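Local coordinates for probable primosomal replication protein n (Ralstonia solanacearum, PDB 4FDB) that probably binds single-stranded DNA as a homodimer and helps restart stalled replication forks by stabilising the PriA helicase on DNA during primosome assembly, at residues A59-L62 with D63-P67. The protein carries 3 engineered substitutions. Numbering follows the deposited sequence.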
ATOM      1  N   ALA A  59       3.561  -7.154  17.393  1.00 18.56           N
ATOM      2  CA  ALA A  59       4.897  -7.741  17.320  1.00 19.06           C
ATOM      3  C   ALA A  59       4.854  -9.133  17.949  1.00 18.20           C
ATOM      4  O   ALA A  59       5.362 -10.107  17.383  1.00 18.80           O
ATOM      5  CB  ALA A  59       5.918  -6.862  18.054  1.00 19.84           C
ATOM      6  N   SER A  60       4.243  -9.219  19.127  1.00 17.65           N
ATOM      7  CA  SER A  60       4.115 -10.496  19.829  1.00 18.72           C
ATOM      8  C   SER A  60       3.377 -11.525  18.974  1.00 23.48           C
ATOM      9  O   SER A  60       3.748 -12.705  18.928  1.00 21.73           O
ATOM     10  CB  SER A  60       3.367 -10.301  21.141  1.00 24.13           C
ATOM     11  OG  SER A  60       4.085  -9.443  22.014  1.00 24.96           O
ATOM     12  N   VAL A  61       2.325 -11.072  18.304  1.00 22.27           N
ATOM     13  CA  VAL A  61       1.539 -11.951  17.450  1.00 22.10           C
ATOM     14  C   VAL A  61       2.375 -12.479  16.286  1.00 19.41           C
ATOM     15  O   VAL A  61       2.377 -13.678  16.018  1.00 23.62           O
ATOM     16  CB  VAL A  61       0.285 -11.242  16.903  1.00 24.12           C
ATOM     17  CG1 VAL A  61      -0.377 -12.094  15.809  1.00 25.08           C
ATOM     18  CG2 VAL A  61      -0.698 -10.943  18.038  1.00 22.30           C
ATOM     19  N   LEU A  62       3.093 -11.592  15.609  1.00 16.42           N
ATOM     20  CA  LEU A  62       3.905 -11.994  14.457  1.00 17.04           C
ATOM     21  C   LEU A  62       5.032 -12.915  14.878  1.00 21.66           C
ATOM     22  O   LEU A  62       5.405 -13.833  14.143  1.00 21.59           O
ATOM     23  CB  LEU A  62       4.500 -10.772  13.752  1.00 16.63           C
ATOM     24  CG  LEU A  62       3.584  -9.963  12.846  1.00 23.57           C
ATOM     25  CD1 LEU A  62       4.312  -8.705  12.400  1.00 23.18           C
ATOM     26  CD2 LEU A  62       3.166 -10.810  11.653  1.00 24.07           C
ATOM     27  N   ASP A  63       5.555 -12.685  16.079  1.00 18.96           N
ATOM     28  CA  ASP A  63       6.692 -13.442  16.585  1.00 19.67           C
ATOM     29  C   ASP A  63       6.380 -14.926  16.791  1.00 24.03           C
ATOM     30  O   ASP A  63       7.294 -15.736  16.954  1.00 23.82           O
ATOM     31  CB  ASP A  63       7.193 -12.824  17.897  1.00 22.94           C
ATOM     32  CG  ASP A  63       8.598 -13.274  18.260  1.00 28.81           C
ATOM     33  OD1 ASP A  63       9.501 -13.205  17.395  1.00 27.92           O
ATOM     34  OD2 ASP A  63       8.802 -13.706  19.412  1.00 26.99           O
ATOM     35  N   ARG A  64       5.099 -15.282  16.795  1.00 18.24           N
ATOM     36  CA  ARG A  64       4.693 -16.669  17.007  0.50 20.22           C
ATOM     37  C   ARG A  64       4.119 -17.325  15.753  1.00 20.06           C
ATOM     38  O   ARG A  64       3.670 -18.469  15.794  1.00 22.96           O
ATOM     39  CB  ARG A  64       3.683 -16.779  18.153  0.50 25.24           C
ATOM     40  CG  ARG A  64       2.351 -16.102  17.883  0.50 27.96           C
ATOM     41  CD  ARG A  64       1.194 -16.827  18.554  0.50 34.10           C
ATOM     42  NE  ARG A  64       0.028 -15.961  18.728  0.50 38.76           N
ATOM     43  CZ  ARG A  64      -0.854 -15.679  17.773  0.50 34.91           C
ATOM     44  NH1 ARG A  64      -0.708 -16.186  16.557  0.50 32.99           N
ATOM     45  NH2 ARG A  64      -1.882 -14.885  18.036  0.50 31.12           N
ATOM     46  N   ILE A  65       4.143 -16.614  14.639  1.00 17.64           N
ATOM     47  CA  ILE A  65       3.578 -17.152  13.400  1.00 20.17           C
ATOM     48  C   ILE A  65       4.647 -17.818  12.526  1.00 19.70           C
ATOM     49  O   ILE A  65       5.702 -17.239  12.292  1.00 19.50           O
ATOM     50  CB  ILE A  65       2.873 -16.041  12.613  1.00 23.08           C
ATOM     51  CG1 ILE A  65       1.640 -15.564  13.390  1.00 22.80           C
ATOM     52  CG2 ILE A  65       2.472 -16.535  11.229  1.00 23.15           C
ATOM     53  CD1 ILE A  65       0.959 -14.381  12.764  1.00 25.02           C
ATOM     54  N   ALA A  66       4.374 -19.032  12.052  1.00 19.14           N
ATOM     55  CA  ALA A  66       5.327 -19.758  11.213  1.00 20.07           C
ATOM     56  C   ALA A  66       5.424 -19.138   9.822  1.00 20.70           C
ATOM     57  O   ALA A  66       4.404 -18.833   9.203  1.00 20.84           O
ATOM     58  CB  ALA A  66       4.916 -21.210  11.086  1.00 26.50           C
ATOM     59  N   PRO A  67       6.657 -18.952   9.326  1.00 20.20           N
ATOM     60  CA  PRO A  67       6.811 -18.601   7.911  1.00 19.39           C
ATOM     61  C   PRO A  67       6.100 -19.627   7.026  1.00 17.98           C
ATOM     62  O   PRO A  67       6.168 -20.835   7.280  1.00 19.80           O
ATOM     63  CB  PRO A  67       8.326 -18.653   7.713  1.00 25.94           C
ATOM     64  CG  PRO A  67       8.862 -18.237   9.077  1.00 28.82           C
ATOM     65  CD  PRO A  67       7.947 -18.961  10.037  1.00 24.79           C
TER
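Asp63 N makes the last i-to-i-4 bond of helix 57-62, reaching Ala59 O at 2.9 Å with the donor 18° from the carbonyl plane, and the spacing then shortens to three residues. Arg64 N meets Val61 O at 3.3 Å, and Ile65 N meets Leu62 O at 3.1 Å, closing a type I beta turn from Leu62 to Ile65; both donors stand about 60° above their carbonyl planes. Among the side chains, Val61 sits beside both Arg64 and Ile65. With chi1 at 65°, Arg64 CG lies between backbone N and carbonyl carbon, 3.1 Å from Val61 O. In the conformer given, one of two deposited, a bend at chi2 carries one guanidinium face over Val61 CG1, which lies 3.9 Å from Arg64 NH2. Val61 CG1 also touches Ile65 CD1 at 4.0 Å, and Leu62 CD2 approaches Ile65 CD1 at 4.3 Å. Ile65 O accepts a hydrogen bond from Arg14 of strand 3-19. The chemistry is divided: backbone bonds engage Ala59 O, Val61 O and Leu62 O, while Leu62 and Ile65, packed on Leu94 of strand 87-96, set the turn against the strands of this OB-family, SSB-like domain, leaving Arg64 exposed.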